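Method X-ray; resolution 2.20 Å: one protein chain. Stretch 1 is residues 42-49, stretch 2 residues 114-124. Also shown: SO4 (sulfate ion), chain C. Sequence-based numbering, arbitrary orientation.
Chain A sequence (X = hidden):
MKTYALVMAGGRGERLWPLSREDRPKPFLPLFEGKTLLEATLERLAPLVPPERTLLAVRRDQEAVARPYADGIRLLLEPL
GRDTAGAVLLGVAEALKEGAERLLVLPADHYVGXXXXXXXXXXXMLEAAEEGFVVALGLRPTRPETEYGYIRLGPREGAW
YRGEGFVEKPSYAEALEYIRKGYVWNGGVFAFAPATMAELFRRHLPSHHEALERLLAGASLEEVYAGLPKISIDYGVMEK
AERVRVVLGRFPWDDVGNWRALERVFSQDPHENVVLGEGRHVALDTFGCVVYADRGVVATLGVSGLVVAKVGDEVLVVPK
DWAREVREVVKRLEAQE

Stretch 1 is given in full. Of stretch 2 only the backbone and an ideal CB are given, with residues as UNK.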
# COMPACT_ATOMS: atom_id res chain seq x y z
N LEU A 42 12.36 -15.57 24.05
CA LEU A 42 13.62 -16.01 24.64
C LEU A 42 14.06 -15.08 25.77
O LEU A 42 14.55 -15.52 26.81
CB LEU A 42 14.71 -16.10 23.56
CG LEU A 42 14.42 -17.04 22.38
CD1 LEU A 42 15.50 -16.90 21.32
CD2 LEU A 42 14.33 -18.48 22.86
N GLU A 43 13.89 -13.78 25.56
CA GLU A 43 14.28 -12.78 26.55
C GLU A 43 13.44 -12.93 27.82
O GLU A 43 13.94 -12.82 28.93
CB GLU A 43 14.08 -11.39 25.95
CG GLU A 43 14.18 -10.25 26.93
CD GLU A 43 13.95 -8.91 26.26
OE1 GLU A 43 13.82 -7.90 27.00
OE2 GLU A 43 13.91 -8.85 25.01
N ARG A 44 12.16 -13.19 27.61
CA ARG A 44 11.19 -13.38 28.68
C ARG A 44 11.45 -14.66 29.47
O ARG A 44 11.18 -14.74 30.67
CB ARG A 44 9.80 -13.43 28.02
CG ARG A 44 8.63 -13.79 28.89
CD ARG A 44 7.38 -13.81 28.01
NE ARG A 44 7.23 -12.54 27.32
CZ ARG A 44 7.07 -12.39 26.00
NH1 ARG A 44 7.03 -13.46 25.20
NH2 ARG A 44 6.96 -11.17 25.49
N LEU A 45 11.99 -15.67 28.78
CA LEU A 45 12.27 -16.96 29.40
C LEU A 45 13.61 -17.07 30.12
O LEU A 45 13.72 -17.78 31.11
CB LEU A 45 12.19 -18.07 28.34
CG LEU A 45 12.36 -19.54 28.77
CD1 LEU A 45 11.26 -19.91 29.75
CD2 LEU A 45 12.29 -20.47 27.56
N ALA A 46 14.63 -16.36 29.62
CA ALA A 46 15.97 -16.41 30.20
C ALA A 46 16.06 -16.42 31.73
O ALA A 46 16.70 -17.29 32.31
CB ALA A 46 16.83 -15.28 29.63
N PRO A 47 15.43 -15.44 32.40
CA PRO A 47 15.48 -15.37 33.86
C PRO A 47 14.93 -16.60 34.59
O PRO A 47 15.33 -16.89 35.71
CB PRO A 47 14.67 -14.11 34.18
CG PRO A 47 14.87 -13.26 32.97
CD PRO A 47 14.71 -14.27 31.85
N LEU A 48 14.01 -17.31 33.94
CA LEU A 48 13.41 -18.49 34.55
C LEU A 48 14.16 -19.77 34.17
O LEU A 48 14.47 -20.58 35.04
CB LEU A 48 11.94 -18.61 34.13
CG LEU A 48 11.17 -19.77 34.77
CD1 LEU A 48 11.11 -19.56 36.28
CD2 LEU A 48 9.77 -19.84 34.19
N VAL A 49 14.44 -19.94 32.89
CA VAL A 49 15.16 -21.13 32.42
C VAL A 49 16.34 -20.66 31.58
O VAL A 49 16.18 -19.99 30.57
CB VAL A 49 14.25 -22.05 31.56
CG1 VAL A 49 15.01 -23.31 31.16
CG2 VAL A 49 13.00 -22.42 32.33
N UNK A 114 3.61 -8.77 29.86
CA UNK A 114 4.16 -8.63 31.21
C UNK A 114 5.08 -9.82 31.46
O UNK A 114 4.64 -10.86 31.94
CB UNK A 114 3.05 -8.55 32.26
N UNK A 115 6.36 -9.65 31.13
CA UNK A 115 7.34 -10.71 31.29
C UNK A 115 7.44 -11.28 32.70
O UNK A 115 7.52 -12.50 32.88
CB UNK A 115 8.71 -10.19 30.87
N UNK A 116 7.42 -10.40 33.70
CA UNK A 116 7.52 -10.85 35.08
C UNK A 116 6.32 -11.69 35.47
O UNK A 116 6.47 -12.77 36.04
CB UNK A 116 7.65 -9.65 36.02
N UNK A 117 5.12 -11.21 35.16
CA UNK A 117 3.91 -11.95 35.50
C UNK A 117 3.90 -13.27 34.72
O UNK A 117 3.36 -14.27 35.19
CB UNK A 117 2.66 -11.12 35.20
N UNK A 118 4.50 -13.26 33.53
CA UNK A 118 4.56 -14.45 32.70
C UNK A 118 5.44 -15.49 33.39
O UNK A 118 5.07 -16.66 33.51
CB UNK A 118 5.09 -14.12 31.30
N UNK A 119 6.61 -15.05 33.85
CA UNK A 119 7.52 -15.96 34.54
C UNK A 119 6.91 -16.48 35.83
O UNK A 119 7.02 -17.66 36.14
CB UNK A 119 8.85 -15.26 34.84
N UNK A 120 6.24 -15.61 36.57
CA UNK A 120 5.62 -16.02 37.82
C UNK A 120 4.59 -17.12 37.56
O UNK A 120 4.48 -18.08 38.33
CB UNK A 120 4.97 -14.82 38.51
N UNK A 121 3.85 -17.00 36.46
CA UNK A 121 2.85 -18.02 36.11
C UNK A 121 3.54 -19.35 35.78
O UNK A 121 3.07 -20.42 36.17
CB UNK A 121 2.00 -17.56 34.93
N UNK A 122 4.64 -19.28 35.03
CA UNK A 122 5.37 -20.49 34.66
C UNK A 122 6.01 -21.14 35.88
O UNK A 122 6.01 -22.37 36.00
CB UNK A 122 6.44 -20.17 33.61
N UNK A 123 6.55 -20.32 36.78
CA UNK A 123 7.16 -20.84 38.00
C UNK A 123 6.12 -21.64 38.76
O UNK A 123 6.39 -22.73 39.27
CB UNK A 123 7.72 -19.71 38.87
N UNK A 124 4.91 -21.09 38.83
CA UNK A 124 3.83 -21.77 39.54
C UNK A 124 3.42 -23.06 38.84
O UNK A 124 3.03 -24.03 39.49
CB UNK A 124 2.62 -20.84 39.67
S SO4 C . 11.85 -11.90 37.67
O1 SO4 C . 12.28 -10.95 36.70
O2 SO4 C . 11.98 -11.60 39.05
O3 SO4 C . 12.62 -13.22 37.42
O4 SO4 C . 10.46 -12.27 37.47

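Position 114 precedes the first helical turn, with phi/psi of -153/91, and its CA-to-CB bond points away from stretch 1. Nothing there constrains size, but the amide of 117 lies ahead unpaired within the turn, so a short acceptor such as Asp, Asn, Ser or Thr would serve. It is Asp114, whose OD1 accepts from the backbone N of 117 at 3.1 Å, a capping bond.

Position 115 opens the helix, its CB sideways to stretch 1 and 4.1 Å from Arg44 CG. The Arg44 guanidinium extends along this side, so a short acid fits best, Asp or perhaps Glu, with Asn or Gln as neutral acceptors. The residue is Asp115. At chi1 -64° (m) its carboxylate comes nearer than its CB direction suggests, and Arg44 NE donates to Asp115 OD1 at 3.0 Å, a salt bridge in which the oxygen lies at the guanidinium edge, near its plane.

Positions 116 and 117 meet nothing of stretch 1 within 5.5 Å of their CB atoms; any good helix former would suit, polar at 116 where the CB points away. They are Glu116 and Ala117.

At 118 the CB points toward stretch 1 and sits 4.0 Å from Arg44 CD. The extended methylenes of Arg44 offer a surface to lie against, which a Leu or Met could cover and an aromatic ring could cover with a face. Tyr118, chi1 t, does the latter: Arg44 CD stands 3.5 Å from the Tyr118 ring centroid, over one face, a CH-pi contact. The charged end is farther off, Arg44 CZ lying 5.5 Å from that centroid, at most a weak cation-pi attraction.

Position 119 also points toward stretch 1, its CB 4.6 Å from Leu48 CB and 4.8 Å from Arg44 O. That carbonyl calls for a donor, the Pro47 ring offers an apolar surface, and the nearby sulfate favours positive charge. Lys or Gln could meet part of this; Arg can meet all three. Arg119 does: NH1 donates to Arg44 O at 2.9 Å, while Pro47 CB packs over one face of the guanidinium and lies 3.6 Å from Arg119 CD. On the sulfate side, Arg119 NH2 donates to SO4 O1 at 2.7 Å, and NE adds weak bonds to O3 and O4.

Positions 120 and 121 look away and sideways, with no stretch 1 atom near, so helix propensity is the main visible guide. They hold Glu120 and Ala121.

The CB of 122 points toward stretch 1 and is already 3.4 Å from Leu48 CD2, a tight approach that leaves an apolar residue the natural choice, perhaps Ala, Leu or Met. Leu122 (chi1 m, chi2 t) keeps its CB against Leu48 CD2 at 3.4 Å, and its CD1 lies 4.3 Å from Leu45 CD1.

At 123 the CB is sideways, 4.3 Å from Leu48 CD1; small or apolar residues would suit. Ala123 completes the leucine's packing with its methyl. Position 124 is out of reach and open to many residues; Thr124 occupies it.

Stretch 2 114-124: DDEAYREALAT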
# COMPACT_ATOMS: atom_id res chain seq x y z
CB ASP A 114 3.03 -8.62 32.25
CG ASP A 114 3.50 -8.17 33.62
OD1 ASP A 114 4.68 -8.38 33.95
OD2 ASP A 114 2.67 -7.61 34.38
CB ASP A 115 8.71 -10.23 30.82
CG ASP A 115 8.74 -9.88 29.34
OD1 ASP A 115 7.66 -9.92 28.71
OD2 ASP A 115 9.83 -9.58 28.82
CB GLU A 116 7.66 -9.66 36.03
CG GLU A 116 8.97 -8.89 35.89
CD GLU A 116 8.88 -7.73 34.90
OE1 GLU A 116 7.97 -7.74 34.04
OE2 GLU A 116 9.72 -6.80 35.00
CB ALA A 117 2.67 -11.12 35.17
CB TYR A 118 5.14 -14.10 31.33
CG TYR A 118 5.24 -15.27 30.37
CD1 TYR A 118 4.23 -15.52 29.44
CD2 TYR A 118 6.36 -16.11 30.38
CE1 TYR A 118 4.34 -16.58 28.53
CE2 TYR A 118 6.48 -17.16 29.47
CZ TYR A 118 5.47 -17.39 28.55
OH TYR A 118 5.59 -18.43 27.65
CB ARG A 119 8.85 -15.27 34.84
CG ARG A 119 9.73 -15.08 33.60
CD ARG A 119 11.13 -14.66 34.00
NE ARG A 119 11.18 -13.28 34.48
CZ ARG A 119 11.24 -12.21 33.69
NH1 ARG A 119 11.25 -12.34 32.37
NH2 ARG A 119 11.28 -10.99 34.23
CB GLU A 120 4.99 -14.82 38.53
CG GLU A 120 6.04 -13.95 39.22
CD GLU A 120 5.48 -12.68 39.83
OE1 GLU A 120 4.27 -12.41 39.66
OE2 GLU A 120 6.25 -11.94 40.48
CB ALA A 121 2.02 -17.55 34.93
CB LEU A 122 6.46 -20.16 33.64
CG LEU A 122 6.00 -19.96 32.19
CD1 LEU A 122 7.21 -19.76 31.28
CD2 LEU A 122 5.22 -21.17 31.75
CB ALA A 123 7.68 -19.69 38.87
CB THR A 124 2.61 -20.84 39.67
OG1 THR A 124 2.98 -19.70 40.45
CG2 THR A 124 1.46 -21.56 40.35
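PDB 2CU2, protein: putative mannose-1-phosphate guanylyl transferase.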